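Local coordinates for protein salicylate 5-hydroxylase, large oxygenase component (Ralstonia sp., PDB 7C8Z) that serves as the oxygenase component of a multicomponent Rieske non-heme iron monooxygenase that converts salicylate to gentisate by hydroxylation at ring position 5, at residues T408-G413 and L428-Y433; E236-P241 and M323-P328. One frame throughout, in Å; residues are numbered along the deposited sequence.

Contact 1 of 2, residues T408-G413 and L428-Y433; sequences TVIEMG and LIRGMY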
loop_
_atom_site.group_PDB
_atom_site.type_symbol
_atom_site.label_atom_id
_atom_site.label_comp_id
_atom_site.label_asym_id
_atom_site.label_seq_id
_atom_site.Cartn_x
_atom_site.Cartn_y
_atom_site.Cartn_z
ATOM N N THR A 408 0.935 -26.001 16.923
ATOM C CA THR A 408 -0.280 -26.658 16.476
ATOM C C THR A 408 -0.305 -28.091 16.998
ATOM O O THR A 408 0.672 -28.599 17.555
ATOM C CB THR A 408 -0.383 -26.646 14.950
ATOM O OG1 THR A 408 0.605 -27.521 14.395
ATOM C CG2 THR A 408 -0.169 -25.237 14.402
ATOM N N VAL A 409 -1.446 -28.747 16.819
ATOM C CA VAL A 409 -1.632 -30.129 17.239
ATOM C C VAL A 409 -2.154 -30.878 16.025
ATOM O O VAL A 409 -3.337 -30.769 15.682
ATOM C CB VAL A 409 -2.595 -30.263 18.425
ATOM C CG1 VAL A 409 -2.627 -31.708 18.917
ATOM C CG2 VAL A 409 -2.208 -29.313 19.551
ATOM N N ILE A 410 -1.275 -31.614 15.352
ATOM C CA ILE A 410 -1.721 -32.453 14.253
ATOM C C ILE A 410 -1.575 -33.897 14.704
ATOM O O ILE A 410 -0.633 -34.599 14.320
ATOM C CB ILE A 410 -0.922 -32.163 12.969
ATOM C CG1 ILE A 410 0.557 -31.943 13.292
ATOM C CG2 ILE A 410 -1.464 -30.929 12.274
ATOM C CD1 ILE A 410 1.447 -31.916 12.069
ATOM N N GLU A 411 -2.536 -34.356 15.500
ATOM C CA GLU A 411 -2.489 -35.674 16.115
ATOM C C GLU A 411 -3.625 -36.561 15.641
ATOM O O GLU A 411 -3.815 -37.656 16.180
ATOM C CB GLU A 411 -2.508 -35.559 17.641
ATOM C CG GLU A 411 -1.193 -35.085 18.232
ATOM C CD GLU A 411 -1.250 -34.949 19.735
ATOM O OE1 GLU A 411 -2.217 -35.460 20.339
ATOM O OE2 GLU A 411 -0.329 -34.334 20.311
ATOM N N MET A 412 -4.384 -36.117 14.646
ATOM C CA MET A 412 -5.498 -36.912 14.162
ATOM C C MET A 412 -4.954 -38.142 13.454
ATOM O O MET A 412 -4.055 -38.040 12.615
ATOM C CB MET A 412 -6.367 -36.087 13.217
ATOM C CG MET A 412 -7.619 -36.794 12.807
ATOM S SD MET A 412 -8.412 -37.428 14.287
ATOM C CE MET A 412 -10.116 -37.194 13.848
ATOM N N GLY A 413 -5.498 -39.305 13.797
ATOM C CA GLY A 413 -4.924 -40.555 13.358
ATOM C C GLY A 413 -3.687 -40.975 14.118
ATOM O O GLY A 413 -2.985 -41.890 13.672
ATOM N N LEU A 428 -0.363 -36.997 6.516
ATOM C CA LEU A 428 0.387 -36.349 5.445
ATOM C C LEU A 428 1.110 -35.107 5.951
ATOM O O LEU A 428 2.250 -34.840 5.557
ATOM C CB LEU A 428 -0.544 -35.990 4.290
ATOM C CG LEU A 428 -1.319 -37.127 3.634
ATOM C CD1 LEU A 428 -2.050 -36.639 2.394
ATOM C CD2 LEU A 428 -0.380 -38.254 3.286
ATOM N N ILE A 429 0.481 -34.361 6.855
ATOM C CA ILE A 429 1.139 -33.197 7.436
ATOM C C ILE A 429 2.260 -33.630 8.373
ATOM O O ILE A 429 3.329 -33.007 8.416
ATOM C CB ILE A 429 0.102 -32.309 8.145
ATOM C CG1 ILE A 429 -1.078 -32.046 7.207
ATOM C CG2 ILE A 429 0.738 -31.003 8.594
ATOM C CD1 ILE A 429 -2.181 -31.214 7.817
ATOM N N ARG A 430 2.035 -34.699 9.138
ATOM C CA ARG A 430 3.082 -35.206 10.018
ATOM C C ARG A 430 4.291 -35.671 9.215
ATOM O O ARG A 430 5.438 -35.430 9.607
ATOM C CB ARG A 430 2.529 -36.335 10.890
ATOM C CG ARG A 430 1.648 -35.818 12.016
ATOM C CD ARG A 430 1.152 -36.903 12.964
ATOM N NE ARG A 430 0.600 -38.074 12.292
ATOM C CZ ARG A 430 -0.701 -38.325 12.205
ATOM N NH1 ARG A 430 -1.576 -37.474 12.728
ATOM N NH2 ARG A 430 -1.129 -39.417 11.590
ATOM N N GLY A 431 4.055 -36.310 8.069
ATOM C CA GLY A 431 5.163 -36.695 7.215
ATOM C C GLY A 431 5.842 -35.501 6.576
ATOM O O GLY A 431 7.075 -35.454 6.473
ATOM N N MET A 432 5.047 -34.532 6.122
ATOM C CA MET A 432 5.599 -33.294 5.592
ATOM C C MET A 432 6.566 -32.672 6.583
ATOM O O MET A 432 7.687 -32.302 6.230
ATOM C CB MET A 432 4.465 -32.321 5.257
ATOM C CG MET A 432 4.918 -30.931 4.844
ATOM S SD MET A 432 3.551 -29.897 4.277
ATOM C CE MET A 432 4.110 -28.281 4.792
ATOM N N TYR A 433 6.165 -32.586 7.847
ATOM C CA TYR A 433 7.025 -31.911 8.808
ATOM C C TYR A 433 8.140 -32.802 9.343
ATOM O O TYR A 433 9.162 -32.277 9.790
ATOM C CB TYR A 433 6.179 -31.313 9.925
ATOM C CG TYR A 433 5.576 -30.018 9.449
ATOM C CD1 TYR A 433 6.338 -28.855 9.400
ATOM C CD2 TYR A 433 4.267 -29.965 8.989
ATOM C CE1 TYR A 433 5.805 -27.668 8.940
ATOM C CE2 TYR A 433 3.721 -28.780 8.528
ATOM C CZ TYR A 433 4.495 -27.637 8.505
ATOM O OH TYR A 433 3.962 -26.456 8.044
#
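Arg430, on helix 427-440, reaches across to the backbone of Ile410 and Met412 in the loop that precedes the helix. From CB, the chain passes first beside the Ile410 side chain: Arg430 CG lies 3.9 Å from Ile410 CD1, the two side chains running past one another in opposite directions. Arg430 CD comes next, 3.2 Å from Ile410 O. A bend about CG-CD (chi3 -48°) turns the guanidinium so that both carbonyl oxygens, Ile410 O and Met412 O, lie near its plane, at the edge. NH1 is the atom that spans them. Arg430 NH1 gives a nearly straight hydrogen bond to Met412 O at 2.5 Å (N-H...O 176°), approaching from above the carbonyl plane, and a weak one of 3.4 Å to Ile410 O. NH2 is turned to other parts of the same loop, bonding to Glu416 O and weakly to Thr425 OG1. Beside this polar end, Ile410 CD1 sits 3.7 Å from Ile429 CG2, where the two isoleucines cross at a slant. Outside the pair, Val409 and Gly413 form backbone hydrogen bonds with the second subunit. With backbone carbonyls as its partners here, the buried cation probably owes much of its stabilisation to peptide dipoles, and its neighbouring nitrogens tie separate points of the loop to one helix.

Contact 2 of 2, residues E236-P241 and M323-P328; sequences ENIKDP and MTTIFP
Among the apolar contacts between Ile238 and the strand, Ile238 CB comes 3.5 Å from Thr325 CG2. Two residues back on the same strand, Met323 meets Ile238 CG2, which lies 3.7 Å from Met323 CB and equally near Met323 CE, because the methionine chain folds back through bends at chi2 and chi3. The branch that does this touching, CG2 of Ile238, stands anti to the backbone N, while CG1 lies beside that N, anti to the carbonyl carbon. This is the end of helix 232-238 laid on strand 321-326, part of the antiparallel sheet of the catalytic domain, whose helix-grip fold is shared by Rieske oxygenase alpha subunits. Ile331 of the adjacent strand 330-335 also touches Ile238, whose side chain is about 5 Å from the iron bound by His243, His248 and Asp389, which puts this end of the packing close to the metal site. On the polar flank Lys239, the first residue to leave helical angles, stretches out to CE and turns at chi4 (-51°) to bring Lys239 NZ within 2.8 Å of Thr325 OG1. The ammonium donates this hydrogen bond and has a second partner in Arg272 O; Thr325 OG1 in turn has a weak bond with Ala274 O. Looser is the passage of Lys239 CE by Phe327 CD1 at 4.2 Å, obliquely to the ring.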
loop_
_atom_site.group_PDB
_atom_site.type_symbol
_atom_site.label_atom_id
_atom_site.label_comp_id
_atom_site.label_asym_id
_atom_site.label_seq_id
_atom_site.Cartn_x
_atom_site.Cartn_y
_atom_site.Cartn_z
ATOM N N GLU A 236 0.019 -28.153 3.332
ATOM C CA GLU A 236 -0.815 -28.719 4.384
ATOM C C GLU A 236 -2.261 -28.841 3.933
ATOM O O GLU A 236 -2.888 -29.896 4.092
ATOM C CB GLU A 236 -0.745 -27.847 5.637
ATOM C CG GLU A 236 0.584 -27.835 6.344
ATOM C CD GLU A 236 0.535 -27.021 7.618
ATOM O OE1 GLU A 236 -0.575 -26.805 8.148
ATOM O OE2 GLU A 236 1.605 -26.591 8.090
ATOM N N ASN A 237 -2.793 -27.778 3.321
ATOM C CA ASN A 237 -4.219 -27.760 3.013
ATOM C C ASN A 237 -4.586 -28.864 2.033
ATOM O O ASN A 237 -5.687 -29.419 2.110
ATOM C CB ASN A 237 -4.623 -26.390 2.462
ATOM C CG ASN A 237 -6.128 -26.232 2.340
ATOM O OD1 ASN A 237 -6.813 -25.924 3.313
ATOM N ND2 ASN A 237 -6.648 -26.446 1.141
ATOM N N ILE A 238 -3.667 -29.229 1.137
ATOM C CA ILE A 238 -3.924 -30.323 0.212
ATOM C C ILE A 238 -3.319 -31.626 0.708
ATOM O O ILE A 238 -3.459 -32.668 0.054
ATOM C CB ILE A 238 -3.441 -29.958 -1.206
ATOM C CG1 ILE A 238 -3.862 -28.529 -1.528
ATOM C CG2 ILE A 238 -4.055 -30.870 -2.261
ATOM C CD1 ILE A 238 -5.370 -28.345 -1.551
ATOM N N LYS A 239 -2.670 -31.600 1.872
ATOM C CA LYS A 239 -2.363 -32.794 2.641
ATOM C C LYS A 239 -3.328 -32.974 3.813
ATOM O O LYS A 239 -3.069 -33.790 4.703
ATOM C CB LYS A 239 -0.914 -32.739 3.134
ATOM C CG LYS A 239 0.119 -32.686 2.015
ATOM C CD LYS A 239 1.505 -32.328 2.536
ATOM C CE LYS A 239 2.528 -32.242 1.408
ATOM N NZ LYS A 239 2.543 -33.446 0.520
ATOM N N ASP A 240 -4.441 -32.236 3.818
ATOM C CA ASP A 240 -5.440 -32.276 4.883
ATOM C C ASP A 240 -6.678 -32.992 4.357
ATOM O O ASP A 240 -7.478 -32.390 3.626
ATOM C CB ASP A 240 -5.787 -30.853 5.328
ATOM C CG ASP A 240 -6.604 -30.808 6.606
ATOM O OD1 ASP A 240 -7.237 -31.823 6.967
ATOM O OD2 ASP A 240 -6.620 -29.737 7.249
ATOM N N PRO A 241 -6.902 -34.247 4.721
ATOM C CA PRO A 241 -7.952 -35.033 4.059
ATOM C C PRO A 241 -9.336 -34.914 4.682
ATOM O O PRO A 241 -10.331 -35.208 4.013
ATOM C CB PRO A 241 -7.428 -36.474 4.162
ATOM C CG PRO A 241 -6.273 -36.439 5.154
ATOM C CD PRO A 241 -6.156 -35.047 5.703
ATOM N N MET A 323 -6.001 -35.525 -5.498
ATOM C CA MET A 323 -5.262 -34.296 -5.217
ATOM C C MET A 323 -3.815 -34.684 -4.942
ATOM O O MET A 323 -3.534 -35.357 -3.945
ATOM C CB MET A 323 -5.872 -33.554 -4.031
ATOM C CG MET A 323 -7.276 -33.048 -4.293
ATOM S SD MET A 323 -7.346 -31.964 -5.730
ATOM C CE MET A 323 -6.385 -30.576 -5.132
ATOM N N THR A 324 -2.898 -34.278 -5.819
ATOM C CA THR A 324 -1.504 -34.696 -5.732
ATOM C C THR A 324 -0.624 -33.495 -5.416
ATOM O O THR A 324 -0.558 -32.544 -6.199
ATOM C CB THR A 324 -1.056 -35.361 -7.033
ATOM O OG1 THR A 324 -1.854 -36.526 -7.263
ATOM C CG2 THR A 324 0.417 -35.761 -6.960
ATOM N N THR A 325 0.031 -33.528 -4.262
ATOM C CA THR A 325 0.970 -32.487 -3.868
ATOM C C THR A 325 2.385 -32.915 -4.237
ATOM O O THR A 325 2.877 -33.935 -3.734
ATOM C CB THR A 325 0.873 -32.196 -2.371
ATOM O OG1 THR A 325 0.784 -33.427 -1.640
ATOM C CG2 THR A 325 -0.348 -31.341 -2.080
ATOM N N ILE A 326 3.024 -32.149 -5.122
ATOM C CA ILE A 326 4.432 -32.330 -5.456
ATOM C C ILE A 326 5.211 -31.223 -4.754
ATOM O O ILE A 326 5.104 -30.038 -5.108
ATOM C CB ILE A 326 4.674 -32.327 -6.971
ATOM C CG1 ILE A 326 3.994 -33.539 -7.610
ATOM C CG2 ILE A 326 6.168 -32.349 -7.271
ATOM C CD1 ILE A 326 4.195 -33.636 -9.101
ATOM N N PHE A 327 5.979 -31.639 -3.750
ATOM C CA PHE A 327 6.695 -30.731 -2.868
ATOM C C PHE A 327 7.893 -30.120 -3.592
ATOM O O PHE A 327 8.620 -30.826 -4.295
ATOM C CB PHE A 327 7.169 -31.496 -1.630
ATOM C CG PHE A 327 7.259 -30.663 -0.380
ATOM C CD1 PHE A 327 6.117 -30.317 0.326
ATOM C CD2 PHE A 327 8.492 -30.250 0.104
ATOM C CE1 PHE A 327 6.200 -29.566 1.487
ATOM C CE2 PHE A 327 8.583 -29.497 1.258
ATOM C CZ PHE A 327 7.435 -29.154 1.952
ATOM N N PRO A 328 8.157 -28.821 -3.399
ATOM C CA PRO A 328 7.345 -27.957 -2.543
ATOM C C PRO A 328 6.451 -27.005 -3.325
ATOM O O PRO A 328 5.796 -26.153 -2.723
ATOM C CB PRO A 328 8.403 -27.160 -1.788
ATOM C CG PRO A 328 9.471 -26.941 -2.850
ATOM C CD PRO A 328 9.396 -28.136 -3.809
#

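Overall arrangement
Both contacts are buried in the catalytic domain, with centres 12 Å apart, but contact 2 lies nearer the middle of the chain and contact 1 nearer its periphery. Contact 1 binds a loop to helix 427-440 mainly through one charged side chain on backbone oxygens, with a small isoleucine contact; contact 2 sets a helix end on the sheet mainly by apolar packing, with a single ammonium-hydroxyl bond. The two join where helix 427-440 meets residues 236-241: Tyr433 OH and Glu236 OE2 make a probable hydrogen bond, and Met432 packs on Lys239. Each also reaches the second subunit, whose Arg113 packs on Ile410 and makes a salt bridge to Asp240, while its cluster ligand His133 hydrogen-bonds Asp240, consistent with the family's inter-subunit electron path.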